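Local coordinates for Tll1590 protein (Thermosynechococcus elongatus, PDB 6LDQ) that belongs to the glycosyltransferase 4-like family and forms a Rossmann-like domain of the kind found in GT-B fold enzymes, at residues 44-49 with 65-70; 5-10 with 105-110; 129-134 with 165-170. One frame throughout, in Å; residues are numbered along the deposited sequence.

Contact 1: residues 44-49 with 65-70; sequences GWHVDM and SPHCRT
D48 and R69 form the salt bridge between two neighbouring parallel strands. R69 presents its guanidinium side-on: NE reaches D48 OD1 at 2.6 Å, and NH2 reaches D48 OD2 through a longer bond of 3.3 Å. Both oxygens lie in the guanidinium plane but are met from above the carboxylate plane, for the two flat groups are turned 50° apart. R69 CG sits between the backbone N and the carbonyl carbon (chi1 53°), close beside D48 OD1, and the extended chain beyond it carries NE onward. The pairing matches charges where the side chains share one face of the sheet, and D48 OD2 has a second partner in the hydroxyl of Y106, which probably steadies the carboxylate.

Backbone bonds alternate along the pair. V47 N donates to H67 O at 2.8 Å, R69 N to V47 O at 3.1 Å, and M49 N to R69 O at 3.0 Å, the ladder of parallel strands.

At one end of the pairing H46 and H67 lie side by side as an offset stack with centroids 4.6 Å apart and planes at 13°. H67 CD2 stands over the centre of the H46 ring, while P66 CB lies on the other face of H67. An imidazole suits the exposed place of H67, for besides stacking, its ND1 weakly holds a water that donates to W45 O.

Apolar contact is made by M49 and C68, on the face that also carries V47. The M49 chain bends at chi3, and its CE meets C68 SG at 3.6 Å, two polarisable sulphur-bearing side chains in a buried place. Helix 32-42 packs on both, with V33 against M49 and A41 against C68, while strand 8-11 flanks strand 47-52 on its other side.

Contact 2: residues 5-10 with 105-110; sequences RQPIAL and GYPLIH
The Y106 ring takes A9 CB over the centre of one face, 3.6 Å above its plane, and has the carbonyl group of P7 at its edge. A methyl group is small enough to sit squarely over the ring as a CH-pi contact, only 11° off the normal. P7 CB adds to this by touching Y106 CD1, the phenol OH being bound to D48, at 3.9 Å.

The segments belong to the largely parallel sheet of a Rossmann-like fold, where strands 8-11 and 108-112 are central neighbours. A9 N donates to L108 O at 3.2 Å, and H110 N to A9 O at 2.8 Å. Apolar residues suit strands covered on both sides: helix 90-104 packs on A9 and I109, helices 32-42 and 200-216 on the face of I8, L10 and L108. On this latter face I8 CG2 lies alongside L108 CB. H110 CB touches L10 CD1, while CG, anti to the backbone N (chi1 -178°), starts the ring away from segment 5-10; the ring bonds to T134 and Y211.

At the other end of the contact, the rings of P7 and P107 cross at about a right angle, CD to CD at 3.6 Å. P107 has no N-H to offer, and the buried P7 O has no hydrogen-bond partner in the model; its close neighbours are carbons, Y106 CA at 3.3 Å and P107 CD at 3.1 Å.

Contact 3: residues 129-134 with 165-170; sequences FQWLHT and ENADCV
W131 O receives two backbone N-H groups in succession: D168 N at 2.9 Å, in the carbonyl plane, and C169 N in a weak bond at 3.5 Å. D168 also meets the N-H of the same residue: its OD2 takes W131 N at 2.7 Å in an almost straight bond (175°) through the anti lone pair. The backbone N and the side-chain OD2 of D168 thus bond W131 O and N respectively, the carboxylate in effect standing in for a backbone carbonyl. Such an acceptor suits this partly exposed turn just before strand 169-172.

W131 itself extends CG anti to the backbone N (chi1 177°) and lays its six-membered ring by A167. The alanine CB lies over one face, offset toward the rim, 3.7 Å from W131 CE3. A small residue fits where the chain leaves helix 153-166 and turns toward strand 169-172; with strand 130-134 these make a beta-alpha-beta unit of the Rossmann-like sheet. The indole NE1 bonds to T111, as does ND1 of H133.

Further along, H133 N donates to C169 O at 2.9 Å, and V170 CG1 packs beside H133 O at 3.5 Å. L132 CD2 meets C169 CB at 4.2 Å on the face carrying L132 and C169, where helix 200-216 lies against L132. The side chain of H133 comes within about 3 Å of a bound thiocyanate ion.

All three contacts lie in one sheet and follow one another across it. Contact 1 joins strands 68-73 and 47-52, contact 2 joins 8-11 and 108-112, and contact 3 joins 130-134 and 169-172. Centres of contacts 1 and 2 are about 10 Å apart, those of 2 and 3 about 12 Å, and those of 1 and 3 about 20 Å. Along the chain, contact 1 falls between the two segments of contact 2, and contact 3 follows both. Backbone ties link H46 O to I8 N and P107 O to Q130 N. The chain starts near mid-sheet, fills one half, with strand 68-73 inserted inside edge strand 61-63, then the other, as in Rossmann-like domains.

Contact 1: residues 44-49 with 65-70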
loop_
_atom_site.group_PDB
_atom_site.type_symbol
_atom_site.label_atom_id
_atom_site.label_comp_id
_atom_site.label_asym_id
_atom_site.label_seq_id
_atom_site.Cartn_x
_atom_site.Cartn_y
_atom_site.Cartn_z
ATOM N N GLY A 44 -3.297 -2.988 -17.521
ATOM C CA GLY A 44 -3.321 -1.638 -18.057
ATOM C C GLY A 44 -3.102 -0.524 -17.056
ATOM O O GLY A 44 -3.133 0.648 -17.455
ATOM N N TRP A 45 -2.877 -0.834 -15.776
ATOM C CA TRP A 45 -2.651 0.207 -14.784
ATOM C C TRP A 45 -1.229 0.741 -14.896
ATOM O O TRP A 45 -0.283 -0.003 -15.182
ATOM C CB TRP A 45 -2.900 -0.319 -13.358
ATOM C CG TRP A 45 -4.347 -0.696 -13.089
ATOM C CD1 TRP A 45 -4.901 -1.932 -13.200
ATOM C CD2 TRP A 45 -5.410 0.182 -12.704
ATOM N NE1 TRP A 45 -6.244 -1.883 -12.908
ATOM C CE2 TRP A 45 -6.580 -0.598 -12.596
ATOM C CE3 TRP A 45 -5.489 1.553 -12.453
ATOM C CZ2 TRP A 45 -7.802 -0.059 -12.232
ATOM C CZ3 TRP A 45 -6.709 2.091 -12.102
ATOM C CH2 TRP A 45 -7.850 1.286 -11.986
ATOM N N HIS A 46 -1.081 2.041 -14.661
ATOM C CA HIS A 46 0.239 2.661 -14.561
ATOM C C HIS A 46 0.652 2.633 -13.090
ATOM O O HIS A 46 0.078 3.361 -12.278
ATOM C CB HIS A 46 0.194 4.086 -15.105
ATOM C CG HIS A 46 -0.351 4.180 -16.499
ATOM N ND1 HIS A 46 -0.400 5.367 -17.198
ATOM C CD2 HIS A 46 -0.865 3.236 -17.324
ATOM C CE1 HIS A 46 -0.923 5.149 -18.395
ATOM N NE2 HIS A 46 -1.210 3.862 -18.498
ATOM N N VAL A 47 1.631 1.789 -12.743
ATOM C CA VAL A 47 1.914 1.417 -11.351
ATOM C C VAL A 47 3.345 1.785 -10.961
ATOM O O VAL A 47 4.304 1.240 -11.522
ATOM C CB VAL A 47 1.720 -0.088 -11.109
ATOM C CG1 VAL A 47 1.995 -0.412 -9.617
ATOM C CG2 VAL A 47 0.353 -0.569 -11.587
ATOM N N ASP A 48 3.478 2.614 -9.920
ATOM C CA ASP A 48 4.737 2.886 -9.232
ATOM C C ASP A 48 4.649 2.231 -7.852
ATOM O O ASP A 48 3.776 2.591 -7.066
ATOM C CB ASP A 48 4.970 4.396 -9.080
ATOM C CG ASP A 48 5.362 5.097 -10.415
ATOM O OD1 ASP A 48 5.890 4.415 -11.305
ATOM O OD2 ASP A 48 5.147 6.321 -10.534
ATOM N N MET A 49 5.537 1.277 -7.573
ATOM C CA MET A 49 5.619 0.605 -6.281
ATOM C C MET A 49 6.821 1.149 -5.516
ATOM O O MET A 49 7.912 1.259 -6.084
ATOM C CB MET A 49 5.754 -0.910 -6.468
ATOM C CG MET A 49 4.509 -1.607 -7.027
ATOM S SD MET A 49 4.927 -3.229 -7.697
ATOM C CE MET A 49 5.682 -2.682 -9.226
ATOM N N SER A 65 8.239 -2.753 -16.747
ATOM C CA SER A 65 7.525 -2.605 -18.010
ATOM C C SER A 65 7.292 -1.116 -18.248
ATOM O O SER A 65 7.499 -0.319 -17.325
ATOM C CB SER A 65 6.215 -3.399 -17.971
ATOM O OG SER A 65 6.477 -4.781 -17.781
ATOM N N PRO A 66 6.896 -0.689 -19.473
ATOM C CA PRO A 66 6.743 0.749 -19.753
ATOM C C PRO A 66 5.898 1.529 -18.757
ATOM O O PRO A 66 6.054 2.749 -18.645
ATOM C CB PRO A 66 6.083 0.764 -21.140
ATOM C CG PRO A 66 6.568 -0.473 -21.789
ATOM C CD PRO A 66 6.725 -1.501 -20.697
ATOM N N HIS A 67 4.988 0.867 -18.041
ATOM C CA HIS A 67 4.166 1.580 -17.070
ATOM C C HIS A 67 4.217 0.935 -15.694
ATOM O O HIS A 67 3.305 1.148 -14.897
ATOM C CB HIS A 67 2.717 1.683 -17.548
ATOM C CG HIS A 67 2.583 2.078 -18.985
ATOM N ND1 HIS A 67 2.289 1.169 -19.977
ATOM C CD2 HIS A 67 2.689 3.282 -19.595
ATOM C CE1 HIS A 67 2.225 1.796 -21.140
ATOM N NE2 HIS A 67 2.463 3.080 -20.936
ATOM N N CYS A 68 5.265 0.163 -15.398
ATOM C CA CYS A 68 5.388 -0.518 -14.113
ATOM C C CYS A 68 6.838 -0.451 -13.648
ATOM O O CYS A 68 7.740 -0.894 -14.362
ATOM C CB CYS A 68 4.926 -1.980 -14.228
ATOM S SG CYS A 68 5.208 -2.977 -12.741
ATOM N N ARG A 69 7.064 0.082 -12.445
ATOM C CA ARG A 69 8.409 0.146 -11.890
ATOM C C ARG A 69 8.356 0.055 -10.369
ATOM O O ARG A 69 7.332 0.346 -9.747
ATOM C CB ARG A 69 9.123 1.437 -12.291
ATOM C CG ARG A 69 8.348 2.684 -11.973
ATOM C CD ARG A 69 8.909 3.933 -12.673
ATOM N NE ARG A 69 8.233 5.130 -12.183
ATOM C CZ ARG A 69 8.754 6.352 -12.166
ATOM N NH1 ARG A 69 9.976 6.572 -12.636
ATOM N NH2 ARG A 69 8.039 7.358 -11.689
ATOM N N THR A 70 9.484 -0.333 -9.785
ATOM C CA THR A 70 9.713 -0.248 -8.343
ATOM C C THR A 70 10.658 0.915 -8.077
ATOM O O THR A 70 11.669 1.067 -8.775
ATOM C CB THR A 70 10.311 -1.545 -7.788
ATOM O OG1 THR A 70 9.475 -2.642 -8.142
ATOM C CG2 THR A 70 10.449 -1.500 -6.239
HETATM O O HOH W 1 0.417 -0.794 -18.065
HETATM O O HOH W 2 4.760 3.315 -13.704
#

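Contact 2: residues 5-10 with 105-110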
loop_
_atom_site.group_PDB
_atom_site.type_symbol
_atom_site.label_atom_id
_atom_site.label_comp_id
_atom_site.label_asym_id
_atom_site.label_seq_id
_atom_site.Cartn_x
_atom_site.Cartn_y
_atom_site.Cartn_z
ATOM N N ARG A 5 -8.555 5.771 -13.561
ATOM C CA ARG A 5 -7.674 6.921 -13.226
ATOM C C ARG A 5 -6.225 6.456 -13.131
ATOM O O ARG A 5 -6.013 5.441 -12.478
ATOM C CB ARG A 5 -8.226 7.678 -12.030
ATOM C CG ARG A 5 -9.221 8.736 -12.429
ATOM C CD ARG A 5 -10.274 8.750 -11.389
ATOM N NE ARG A 5 -10.239 9.958 -10.634
ATOM C CZ ARG A 5 -11.279 10.437 -10.007
ATOM N NH1 ARG A 5 -11.181 11.572 -9.344
ATOM N NH2 ARG A 5 -12.412 9.776 -10.026
ATOM N N GLN A 6 -5.306 7.304 -13.622
ATOM C CA GLN A 6 -3.966 6.799 -13.997
ATOM C C GLN A 6 -2.914 6.486 -12.955
ATOM O O GLN A 6 -3.000 5.380 -12.422
ATOM C CB GLN A 6 -3.484 7.046 -15.428
ATOM C CG GLN A 6 -3.023 8.434 -15.829
ATOM C CD GLN A 6 -2.642 8.376 -17.296
ATOM O OE1 GLN A 6 -2.967 7.425 -17.970
ATOM N NE2 GLN A 6 -1.953 9.375 -17.817
ATOM N N PRO A 7 -1.998 7.402 -12.608
ATOM C CA PRO A 7 -0.813 6.995 -11.929
ATOM C C PRO A 7 -1.208 6.484 -10.545
ATOM O O PRO A 7 -1.767 7.234 -9.853
ATOM C CB PRO A 7 0.049 8.257 -11.962
ATOM C CG PRO A 7 -0.949 9.363 -11.959
ATOM C CD PRO A 7 -2.228 8.816 -12.556
ATOM N N ILE A 8 -1.010 5.199 -10.289
ATOM C CA ILE A 8 -1.327 4.666 -8.939
ATOM C C ILE A 8 -0.019 4.263 -8.263
ATOM O O ILE A 8 0.864 3.884 -8.932
ATOM C CB ILE A 8 -2.318 3.499 -8.968
ATOM C CG1 ILE A 8 -1.714 2.241 -9.566
ATOM C CG2 ILE A 8 -3.654 3.855 -9.567
ATOM C CD1 ILE A 8 -2.633 1.096 -9.474
ATOM N N ALA A 9 0.026 4.406 -6.958
ATOM C CA ALA A 9 1.184 4.052 -6.162
ATOM C C ALA A 9 0.792 2.930 -5.222
ATOM O O ALA A 9 -0.232 3.026 -4.532
ATOM C CB ALA A 9 1.715 5.253 -5.371
ATOM N N LEU A 10 1.588 1.866 -5.224
ATOM C CA LEU A 10 1.534 0.844 -4.188
ATOM C C LEU A 10 2.720 1.083 -3.261
ATOM O O LEU A 10 3.817 1.432 -3.716
ATOM C CB LEU A 10 1.585 -0.572 -4.778
ATOM C CG LEU A 10 0.308 -1.236 -5.339
ATOM C CD1 LEU A 10 -0.512 -0.335 -6.234
ATOM C CD2 LEU A 10 0.645 -2.553 -6.037
ATOM N N GLY A 105 1.181 12.993 -8.502
ATOM C CA GLY A 105 -0.170 13.265 -8.034
ATOM C C GLY A 105 -1.089 12.067 -7.951
ATOM O O GLY A 105 -2.296 12.214 -8.178
ATOM N N TYR A 106 -0.556 10.883 -7.639
ATOM C CA TYR A 106 -1.301 9.620 -7.559
ATOM C C TYR A 106 -2.720 9.751 -7.014
ATOM O O TYR A 106 -2.903 10.024 -5.815
ATOM C CB TYR A 106 -0.528 8.617 -6.696
ATOM C CG TYR A 106 0.909 8.414 -7.125
ATOM C CD1 TYR A 106 1.220 7.706 -8.277
ATOM C CD2 TYR A 106 1.951 8.950 -6.389
ATOM C CE1 TYR A 106 2.539 7.521 -8.682
ATOM C CE2 TYR A 106 3.276 8.774 -6.775
ATOM C CZ TYR A 106 3.570 8.059 -7.915
ATOM O OH TYR A 106 4.883 7.897 -8.300
ATOM N N PRO A 107 -3.752 9.540 -7.852
ATOM C CA PRO A 107 -5.137 9.582 -7.347
ATOM C C PRO A 107 -5.504 8.398 -6.478
ATOM O O PRO A 107 -6.537 8.439 -5.805
ATOM C CB PRO A 107 -5.990 9.589 -8.635
ATOM C CG PRO A 107 -5.072 9.056 -9.719
ATOM C CD PRO A 107 -3.711 9.578 -9.334
ATOM N N LEU A 108 -4.746 7.321 -6.537
ATOM C CA LEU A 108 -4.987 6.153 -5.710
ATOM C C LEU A 108 -3.646 5.722 -5.151
ATOM O O LEU A 108 -2.630 5.712 -5.859
ATOM C CB LEU A 108 -5.634 5.007 -6.500
ATOM C CG LEU A 108 -6.037 3.697 -5.816
ATOM C CD1 LEU A 108 -7.304 3.150 -6.508
ATOM C CD2 LEU A 108 -4.912 2.676 -5.910
ATOM N N ILE A 109 -3.638 5.410 -3.868
ATOM C CA ILE A 109 -2.459 4.887 -3.204
ATOM C C ILE A 109 -2.896 3.658 -2.430
ATOM O O ILE A 109 -3.843 3.734 -1.646
ATOM C CB ILE A 109 -1.821 5.925 -2.261
ATOM C CG1 ILE A 109 -1.448 7.205 -3.026
ATOM C CG2 ILE A 109 -0.604 5.323 -1.601
ATOM C CD1 ILE A 109 -0.533 8.148 -2.213
ATOM N N HIS A 110 -2.214 2.534 -2.652
ATOM C CA HIS A 110 -2.573 1.252 -2.044
ATOM C C HIS A 110 -1.412 0.813 -1.161
ATOM O O HIS A 110 -0.343 0.462 -1.666
ATOM C CB HIS A 110 -2.906 0.208 -3.117
ATOM C CG HIS A 110 -3.339 -1.122 -2.570
ATOM N ND1 HIS A 110 -3.723 -2.169 -3.385
ATOM C CD2 HIS A 110 -3.430 -1.582 -1.297
ATOM C CE1 HIS A 110 -4.041 -3.213 -2.636
ATOM N NE2 HIS A 110 -3.877 -2.882 -1.365
#

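Contact 3: residues 129-134 with 165-170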
loop_
_atom_site.group_PDB
_atom_site.type_symbol
_atom_site.label_atom_id
_atom_site.label_comp_id
_atom_site.label_asym_id
_atom_site.label_seq_id
_atom_site.Cartn_x
_atom_site.Cartn_y
_atom_site.Cartn_z
ATOM N N PHE A 129 -6.932 11.491 -1.933
ATOM C CA PHE A 129 -6.733 10.381 -2.847
ATOM C C PHE A 129 -7.578 9.205 -2.380
ATOM O O PHE A 129 -8.046 9.166 -1.238
ATOM C CB PHE A 129 -5.247 9.989 -2.954
ATOM C CG PHE A 129 -4.597 9.640 -1.635
ATOM C CD1 PHE A 129 -4.017 10.620 -0.852
ATOM C CD2 PHE A 129 -4.548 8.325 -1.193
ATOM C CE1 PHE A 129 -3.410 10.304 0.382
ATOM C CE2 PHE A 129 -3.933 7.998 0.021
ATOM C CZ PHE A 129 -3.359 8.999 0.810
ATOM N N GLN A 130 -7.789 8.251 -3.285
ATOM C CA GLN A 130 -8.436 6.997 -2.920
ATOM C C GLN A 130 -7.399 6.113 -2.249
ATOM O O GLN A 130 -6.385 5.775 -2.862
ATOM C CB GLN A 130 -9.020 6.304 -4.150
ATOM C CG GLN A 130 -9.885 7.202 -5.020
ATOM C CD GLN A 130 -10.980 7.889 -4.233
ATOM O OE1 GLN A 130 -11.690 7.251 -3.458
ATOM N NE2 GLN A 130 -11.113 9.201 -4.420
ATOM N N TRP A 131 -7.642 5.742 -0.993
ATOM C CA TRP A 131 -6.659 5.021 -0.192
ATOM C C TRP A 131 -7.184 3.619 0.089
ATOM O O TRP A 131 -8.206 3.456 0.766
ATOM C CB TRP A 131 -6.364 5.774 1.108
ATOM C CG TRP A 131 -5.407 5.080 2.034
ATOM C CD1 TRP A 131 -4.431 4.186 1.694
ATOM C CD2 TRP A 131 -5.326 5.239 3.457
ATOM N NE1 TRP A 131 -3.759 3.768 2.819
ATOM C CE2 TRP A 131 -4.287 4.405 3.914
ATOM C CE3 TRP A 131 -6.035 6.004 4.390
ATOM C CZ2 TRP A 131 -3.938 4.314 5.266
ATOM C CZ3 TRP A 131 -5.690 5.893 5.745
ATOM C CH2 TRP A 131 -4.662 5.054 6.153
ATOM N N LEU A 132 -6.500 2.613 -0.444
ATOM C CA LEU A 132 -6.806 1.229 -0.121
ATOM C C LEU A 132 -5.668 0.647 0.694
ATOM O O LEU A 132 -4.502 0.972 0.476
ATOM C CB LEU A 132 -7.000 0.366 -1.363
ATOM C CG LEU A 132 -8.215 0.722 -2.204
ATOM C CD1 LEU A 132 -7.722 1.628 -3.311
ATOM C CD2 LEU A 132 -8.908 -0.527 -2.739
ATOM N N HIS A 133 -6.010 -0.251 1.607
ATOM C CA HIS A 133 -4.986 -0.867 2.426
ATOM C C HIS A 133 -5.217 -2.363 2.519
ATOM O O HIS A 133 -6.340 -2.807 2.770
ATOM C CB HIS A 133 -4.940 -0.267 3.817
ATOM C CG HIS A 133 -3.739 -0.711 4.564
ATOM N ND1 HIS A 133 -2.608 0.059 4.680
ATOM C CD2 HIS A 133 -3.431 -1.911 5.096
ATOM C CE1 HIS A 133 -1.688 -0.618 5.345
ATOM N NE2 HIS A 133 -2.168 -1.812 5.623
ATOM N N THR A 134 -4.156 -3.129 2.309
ATOM C CA THR A 134 -4.169 -4.566 2.522
ATOM C C THR A 134 -3.626 -4.902 3.916
ATOM O O THR A 134 -2.493 -4.544 4.252
ATOM C CB THR A 134 -3.358 -5.277 1.451
ATOM O OG1 THR A 134 -4.008 -5.094 0.169
ATOM C CG2 THR A 134 -3.268 -6.755 1.796
ATOM N N GLU A 165 -10.474 3.231 10.090
ATOM C CA GLU A 165 -11.444 4.314 10.191
ATOM C C GLU A 165 -11.371 5.298 9.030
ATOM O O GLU A 165 -12.376 5.939 8.711
ATOM C CB GLU A 165 -11.243 5.074 11.505
ATOM C CG GLU A 165 -11.677 4.304 12.728
ATOM C CD GLU A 165 -11.211 4.961 14.013
ATOM O OE1 GLU A 165 -10.227 5.728 13.968
ATOM O OE2 GLU A 165 -11.825 4.703 15.065
ATOM N N ASN A 166 -10.208 5.461 8.404
ATOM C CA ASN A 166 -10.033 6.530 7.434
ATOM C C ASN A 166 -9.730 6.059 6.023
ATOM O O ASN A 166 -9.856 6.861 5.088
ATOM C CB ASN A 166 -8.911 7.480 7.887
ATOM C CG ASN A 166 -9.316 8.323 9.069
ATOM O OD1 ASN A 166 -9.859 9.416 8.905
ATOM N ND2 ASN A 166 -9.047 7.824 10.278
ATOM N N ALA A 167 -9.326 4.808 5.835
ATOM C CA ALA A 167 -9.098 4.307 4.489
ATOM C C ALA A 167 -10.429 4.043 3.795
ATOM O O ALA A 167 -11.441 3.736 4.430
ATOM C CB ALA A 167 -8.257 3.032 4.527
ATOM N N ASP A 168 -10.428 4.172 2.469
ATOM C CA ASP A 168 -11.659 3.898 1.740
ATOM C C ASP A 168 -11.985 2.415 1.754
ATOM O O ASP A 168 -13.157 2.038 1.857
ATOM C CB ASP A 168 -11.556 4.434 0.315
ATOM C CG ASP A 168 -11.277 5.907 0.299
ATOM O OD1 ASP A 168 -12.193 6.687 0.638
ATOM O OD2 ASP A 168 -10.125 6.285 0.020
ATOM N N CYS A 169 -10.971 1.558 1.675
ATOM C CA CYS A 169 -11.228 0.128 1.751
ATOM C C CYS A 169 -10.012 -0.630 2.263
ATOM O O CYS A 169 -8.891 -0.398 1.808
ATOM C CB CYS A 169 -11.645 -0.441 0.393
ATOM S SG CYS A 169 -11.922 -2.198 0.462
ATOM N N VAL A 170 -10.254 -1.576 3.174
ATOM C CA VAL A 170 -9.197 -2.420 3.718
ATOM C C VAL A 170 -9.374 -3.849 3.219
ATOM O O VAL A 170 -10.425 -4.460 3.434
ATOM C CB VAL A 170 -9.181 -2.386 5.252
ATOM C CG1 VAL A 170 -8.152 -3.377 5.754
ATOM C CG2 VAL A 170 -8.871 -0.993 5.725
#